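Tyrosine--tRNA ligase, mitochondrial (PDB 5IHX) probably attaches L-tyrosine to mitochondrial tRNA(Tyr) at the expense of ATP, as a class I aminoacyl-tRNA synthetase, here crystallised as a C-terminally truncated chain. Local coordinates at residues 89-94 / 145-150; 344-349 / 354-359. All blocks are in the same frame, centred on the assembly; numbering follows the deposited sequence.

Contact 1. Residues 89-94 / 145-150; sequences VLAWGY and ASIERY
Tyr94 and Glu148 reach for each other with the same first torsion: each carries CG trans to its own backbone N (chi1 178° in both), which sends the phenol across the gap between the helices and carries the glutamate arm along the ring edge toward the hydroxyl. Glu148 stays extended beyond CG. Its CB lies at the ring edge, near the ring plane and 4.0 Å from Tyr94 CE2, while at the far end Glu148 OE1 comes to 3.3 Å from Tyr94 OH. Ring and carboxylate planes are turned 46° apart. The charged end of Glu148 is held mainly from outside, where OE1 forms salt bridges to Arg164 and Arg158.

Beside this pair the packing is aliphatic. Ile147 straddles the methyl of Ala91, with its CD1 3.7 Å and its CG2 3.8 Å from Ala91 CB; the same CG2 meets Tyr94 obliquely, 4.0 Å from CD2. The small side chain of Ala91 lets the backbones come close, its CA 6.0 Å from the CA of Ile147. Leu90 and Ile147 touch Phe102 and Tyr94 touches Val100, so both helices pack on strand 100-104 of the class I catalytic domain; Trp162 meets the Tyr94 ring edge-to-face. Chemically, the seam is apolar at Ala91 and Ile147 and turns polar toward Glu148, whose two arginine partners probably favour its ionised form.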
loop_
_atom_site.group_PDB
_atom_site.type_symbol
_atom_site.label_atom_id
_atom_site.label_comp_id
_atom_site.label_asym_id
_atom_site.label_seq_id
_atom_site.Cartn_x
_atom_site.Cartn_y
_atom_site.Cartn_z
ATOM N N VAL A 89 0.319 31.309 -6.312
ATOM C CA VAL A 89 0.901 30.873 -7.581
ATOM C C VAL A 89 -0.185 30.387 -8.539
ATOM O O VAL A 89 -0.168 30.723 -9.724
ATOM C CB VAL A 89 1.949 29.754 -7.367
ATOM C CG1 VAL A 89 2.355 29.114 -8.692
ATOM C CG2 VAL A 89 3.176 30.305 -6.658
ATOM N N LEU A 90 -1.128 29.599 -8.026
ATOM C CA LEU A 90 -2.221 29.096 -8.854
ATOM C C LEU A 90 -3.147 30.233 -9.281
ATOM O O LEU A 90 -3.687 30.222 -10.387
ATOM C CB LEU A 90 -3.025 28.021 -8.114
ATOM C CG LEU A 90 -2.319 26.716 -7.738
ATOM C CD1 LEU A 90 -3.328 25.733 -7.159
ATOM C CD2 LEU A 90 -1.586 26.099 -8.923
ATOM N N ALA A 91 -3.328 31.212 -8.400
ATOM C CA ALA A 91 -4.136 32.381 -8.719
ATOM C C ALA A 91 -3.545 33.108 -9.920
ATOM O O ALA A 91 -4.257 33.461 -10.860
ATOM C CB ALA A 91 -4.228 33.313 -7.524
ATOM N N TRP A 92 -2.236 33.326 -9.884
ATOM C CA TRP A 92 -1.539 33.943 -11.004
ATOM C C TRP A 92 -1.681 33.089 -12.256
ATOM O O TRP A 92 -1.973 33.600 -13.338
ATOM C CB TRP A 92 -0.063 34.151 -10.672
ATOM C CG TRP A 92 0.205 35.397 -9.892
ATOM C CD1 TRP A 92 0.751 35.486 -8.646
ATOM C CD2 TRP A 92 -0.064 36.740 -10.309
ATOM N NE1 TRP A 92 0.845 36.801 -8.264
ATOM C CE2 TRP A 92 0.353 37.592 -9.270
ATOM C CE3 TRP A 92 -0.608 37.306 -11.467
ATOM C CZ2 TRP A 92 0.237 38.977 -9.348
ATOM C CZ3 TRP A 92 -0.721 38.682 -11.544
ATOM C CH2 TRP A 92 -0.303 39.501 -10.490
ATOM N N GLY A 93 -1.454 31.788 -12.100
ATOM C CA GLY A 93 -1.599 30.851 -13.198
ATOM C C GLY A 93 -2.963 30.952 -13.852
ATOM O O GLY A 93 -3.071 30.996 -15.077
ATOM N N TYR A 94 -4.007 31.011 -13.030
ATOM C CA TYR A 94 -5.375 31.082 -13.532
ATOM C C TYR A 94 -5.584 32.314 -14.407
ATOM O O TYR A 94 -6.054 32.202 -15.539
ATOM C CB TYR A 94 -6.375 31.092 -12.372
ATOM C CG TYR A 94 -7.820 31.200 -12.809
ATOM C CD1 TYR A 94 -8.404 30.218 -13.601
ATOM C CD2 TYR A 94 -8.602 32.286 -12.431
ATOM C CE1 TYR A 94 -9.730 30.313 -14.002
ATOM C CE2 TYR A 94 -9.924 32.391 -12.826
ATOM C CZ TYR A 94 -10.483 31.404 -13.613
ATOM O OH TYR A 94 -11.797 31.509 -14.007
ATOM N N ALA A 145 -13.536 31.254 -6.723
ATOM C CA ALA A 145 -14.386 32.328 -7.222
ATOM C C ALA A 145 -13.814 33.692 -6.838
ATOM O O ALA A 145 -13.862 34.640 -7.623
ATOM C CB ALA A 145 -15.800 32.176 -6.687
ATOM N N SER A 146 -13.264 33.784 -5.634
ATOM C CA SER A 146 -12.653 35.024 -5.169
ATOM C C SER A 146 -11.453 35.420 -6.025
ATOM O O SER A 146 -11.238 36.600 -6.300
ATOM C CB SER A 146 -12.220 34.894 -3.715
ATOM O OG SER A 146 -13.327 34.732 -2.850
ATOM N N ILE A 147 -10.664 34.433 -6.431
ATOM C CA ILE A 147 -9.509 34.681 -7.281
ATOM C C ILE A 147 -9.936 35.320 -8.598
ATOM O O ILE A 147 -9.291 36.249 -9.088
ATOM C CB ILE A 147 -8.727 33.374 -7.547
ATOM C CG1 ILE A 147 -7.917 32.996 -6.308
ATOM C CG2 ILE A 147 -7.802 33.516 -8.761
ATOM C CD1 ILE A 147 -7.338 31.591 -6.343
ATOM N N GLU A 148 -11.028 34.823 -9.166
ATOM C CA GLU A 148 -11.547 35.368 -10.414
ATOM C C GLU A 148 -12.018 36.807 -10.205
ATOM O O GLU A 148 -11.706 37.690 -11.002
ATOM C CB GLU A 148 -12.689 34.501 -10.948
ATOM C CG GLU A 148 -13.313 35.024 -12.237
ATOM C CD GLU A 148 -14.358 34.083 -12.810
ATOM O OE1 GLU A 148 -14.340 32.883 -12.460
ATOM O OE2 GLU A 148 -15.194 34.545 -13.615
ATOM N N ARG A 149 -12.767 37.033 -9.128
ATOM C CA ARG A 149 -13.252 38.367 -8.793
ATOM C C ARG A 149 -12.081 39.322 -8.546
ATOM O O ARG A 149 -12.064 40.443 -9.050
ATOM C CB ARG A 149 -14.162 38.316 -7.559
ATOM C CG ARG A 149 -14.370 39.669 -6.875
ATOM C CD ARG A 149 -15.282 39.561 -5.662
ATOM N NE ARG A 149 -14.761 38.635 -4.660
ATOM C CZ ARG A 149 -13.715 38.887 -3.877
ATOM N NH1 ARG A 149 -13.060 40.036 -3.983
ATOM N NH2 ARG A 149 -13.314 37.985 -2.991
ATOM N N TYR A 150 -11.114 38.879 -7.750
ATOM C CA TYR A 150 -9.954 39.699 -7.417
ATOM C C TYR A 150 -9.110 39.992 -8.657
ATOM O O TYR A 150 -8.572 41.087 -8.806
ATOM C CB TYR A 150 -9.116 39.003 -6.343
ATOM C CG TYR A 150 -7.946 39.811 -5.837
ATOM C CD1 TYR A 150 -8.147 40.962 -5.087
ATOM C CD2 TYR A 150 -6.640 39.408 -6.079
ATOM C CE1 TYR A 150 -7.080 41.700 -4.610
ATOM C CE2 TYR A 150 -5.563 40.138 -5.604
ATOM C CZ TYR A 150 -5.788 41.280 -4.867
ATOM O OH TYR A 150 -4.718 42.009 -4.401
#

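Contact 2. Residues 344-349 / 354-359; sequences EEQNQD and VAQHAL
Gln346 lays its amide against Ala355 and Gln356 in the first turn of the next helix. Its CG is trans to the backbone N, and a bend at chi2 (79°) folds the amide over Ala355, whose CB sits 3.4 Å from Gln346 CD. That bend delivers OE1 to the backbone: Ala355 N donates to Gln346 OE1 at 3.0 Å in a nearly straight bond (169°), although the N-H comes from above the carbonyl plane and not along a lone pair. A water donates to the same OE1 and to Asp349 O, and accepts from Val354 N, joining the residue just past one helix to the start of the next.

The other end of the amide is used as well. Gln346 NE2 gives a more bent hydrogen bond to Gln356 OE1, 3.0 Å away. Gln356 is also kinked at chi2, and the two side chains cross at about a right angle with amide planes 52° apart; Gln356 NE2 bonds to Thr319 O and Asp321 OD2. Glu345, extended, crosses Val354 with OE2 3.8 Å from Val354 CG2, and that oxygen is salt-bridged to Arg352 in the connection.

These contacts brace the turn between helices 336-348 and 354-368, in a helical region consistent with the anticodon-binding domain of tyrosyl-tRNA synthetases. Helix 321-331 lies alongside, with Val324 on Ala355 and Asp321 against Gln346.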
loop_
_atom_site.group_PDB
_atom_site.type_symbol
_atom_site.label_atom_id
_atom_site.label_comp_id
_atom_site.label_asym_id
_atom_site.label_seq_id
_atom_site.Cartn_x
_atom_site.Cartn_y
_atom_site.Cartn_z
ATOM N N GLU A 344 7.799 54.107 -1.952
ATOM C CA GLU A 344 8.403 55.436 -1.940
ATOM C C GLU A 344 7.790 56.302 -0.844
ATOM O O GLU A 344 8.500 57.009 -0.131
ATOM C CB GLU A 344 8.221 56.124 -3.293
ATOM C CG GLU A 344 8.917 57.477 -3.400
ATOM C CD GLU A 344 8.661 58.163 -4.730
ATOM O OE1 GLU A 344 7.893 57.615 -5.548
ATOM O OE2 GLU A 344 9.240 59.244 -4.965
ATOM N N GLU A 345 6.470 56.236 -0.706
ATOM C CA GLU A 345 5.780 56.953 0.357
ATOM C C GLU A 345 6.053 56.313 1.716
ATOM O O GLU A 345 6.256 57.009 2.712
ATOM C CB GLU A 345 4.275 56.997 0.085
ATOM C CG GLU A 345 3.478 57.729 1.152
ATOM C CD GLU A 345 2.028 57.947 0.759
ATOM O OE1 GLU A 345 1.657 57.593 -0.381
ATOM O OE2 GLU A 345 1.259 58.473 1.591
ATOM N N GLN A 346 6.069 54.984 1.741
ATOM C CA GLN A 346 6.352 54.230 2.957
ATOM C C GLN A 346 7.735 54.570 3.514
ATOM O O GLN A 346 7.896 54.766 4.718
ATOM C CB GLN A 346 6.250 52.725 2.673
ATOM C CG GLN A 346 6.707 51.799 3.801
ATOM C CD GLN A 346 5.668 51.634 4.893
ATOM O OE1 GLN A 346 4.593 52.235 4.850
ATOM N NE2 GLN A 346 5.986 50.807 5.884
ATOM N N ASN A 347 8.729 54.647 2.636
ATOM C CA ASN A 347 10.102 54.884 3.070
ATOM C C ASN A 347 10.328 56.294 3.618
ATOM O O ASN A 347 11.279 56.530 4.362
ATOM C CB ASN A 347 11.064 54.613 1.912
ATOM C CG ASN A 347 11.137 53.136 1.549
ATOM O OD1 ASN A 347 10.879 52.266 2.382
ATOM N ND2 ASN A 347 11.487 52.851 0.299
ATOM N N GLN A 348 9.452 57.227 3.253
ATOM C CA GLN A 348 9.499 58.581 3.802
ATOM C C GLN A 348 9.076 58.610 5.269
ATOM O O GLN A 348 9.617 59.376 6.065
ATOM C CB GLN A 348 8.618 59.526 2.986
ATOM C CG GLN A 348 9.171 59.820 1.602
ATOM C CD GLN A 348 8.281 60.748 0.805
ATOM O OE1 GLN A 348 7.907 61.822 1.275
ATOM N NE2 GLN A 348 7.933 60.338 -0.408
ATOM N N ASP A 349 8.099 57.776 5.616
ATOM C CA ASP A 349 7.560 57.745 6.970
ATOM C C ASP A 349 6.783 56.448 7.205
ATOM O O ASP A 349 5.565 56.412 7.036
ATOM C CB ASP A 349 6.656 58.961 7.203
ATOM C CG ASP A 349 6.032 58.973 8.584
ATOM O OD1 ASP A 349 6.559 58.288 9.486
ATOM O OD2 ASP A 349 5.013 59.671 8.770
ATOM N N VAL A 354 1.557 52.971 5.454
ATOM C CA VAL A 354 0.899 53.037 4.154
ATOM C C VAL A 354 1.030 51.708 3.417
ATOM O O VAL A 354 0.078 51.240 2.791
ATOM C CB VAL A 354 1.477 54.175 3.280
ATOM C CG1 VAL A 354 0.919 54.116 1.857
ATOM C CG2 VAL A 354 1.201 55.532 3.917
ATOM N N ALA A 355 2.207 51.100 3.506
ATOM C CA ALA A 355 2.465 49.845 2.817
ATOM C C ALA A 355 1.701 48.701 3.481
ATOM O O ALA A 355 1.112 47.861 2.803
ATOM C CB ALA A 355 3.954 49.547 2.798
ATOM N N GLN A 356 1.696 48.684 4.809
ATOM C CA GLN A 356 1.022 47.627 5.551
ATOM C C GLN A 356 -0.493 47.675 5.364
ATOM O O GLN A 356 -1.144 46.632 5.265
ATOM C CB GLN A 356 1.360 47.722 7.041
ATOM C CG GLN A 356 2.724 47.166 7.427
ATOM C CD GLN A 356 3.839 48.192 7.346
ATOM O OE1 GLN A 356 3.640 49.311 6.881
ATOM N NE2 GLN A 356 5.024 47.811 7.811
ATOM N N HIS A 357 -1.051 48.883 5.309
ATOM C CA HIS A 357 -2.491 49.051 5.122
ATOM C C HIS A 357 -2.924 48.622 3.724
ATOM O O HIS A 357 -3.974 48.007 3.556
ATOM C CB HIS A 357 -2.905 50.503 5.378
ATOM C CG HIS A 357 -3.092 50.832 6.825
ATOM N ND1 HIS A 357 -4.114 50.297 7.583
ATOM C CD2 HIS A 357 -2.393 51.637 7.659
ATOM C CE1 HIS A 357 -4.031 50.754 8.817
ATOM N NE2 HIS A 357 -2.994 51.574 8.891
ATOM N N ALA A 358 -2.116 48.952 2.721
ATOM C CA ALA A 358 -2.397 48.536 1.352
ATOM C C ALA A 358 -2.351 47.012 1.247
ATOM O O ALA A 358 -3.164 46.404 0.552
ATOM C CB ALA A 358 -1.411 49.168 0.389
ATOM N N LEU A 359 -1.398 46.405 1.947
ATOM C CA LEU A 359 -1.252 44.953 1.961
ATOM C C LEU A 359 -2.454 44.298 2.626
ATOM O O LEU A 359 -3.027 43.344 2.100
ATOM C CB LEU A 359 0.030 44.551 2.694
ATOM C CG LEU A 359 0.189 43.072 3.063
ATOM C CD1 LEU A 359 0.270 42.203 1.823
ATOM C CD2 LEU A 359 1.410 42.872 3.949
HETATM O O HOH W 1 3.984 54.690 5.557
#

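From the N terminus, helix 84-95 follows strand 68-72 and leads to strand 100-104; helix 126-153 comes later and returns to it at contact 1, closing a loop of 50 residues that includes strand 100-104. The chain then finishes the sheet and passes into the helices from residue 309 onward, where contact 2 closes the short turn 349-353 between helices 336-348 and 354-368. Contact 1 and contact 2 are in series, neither nested nor crossed, their centres about 25 Å apart and their nearest atoms about 7 Å apart. Helix 354-368 nevertheless connects their surroundings: beyond segment 354-359, its Glu362, Glu365 and Leu366 hydrogen-bond to Tyr150 and Arg149, tying the C-terminal helices to the catalytic domain.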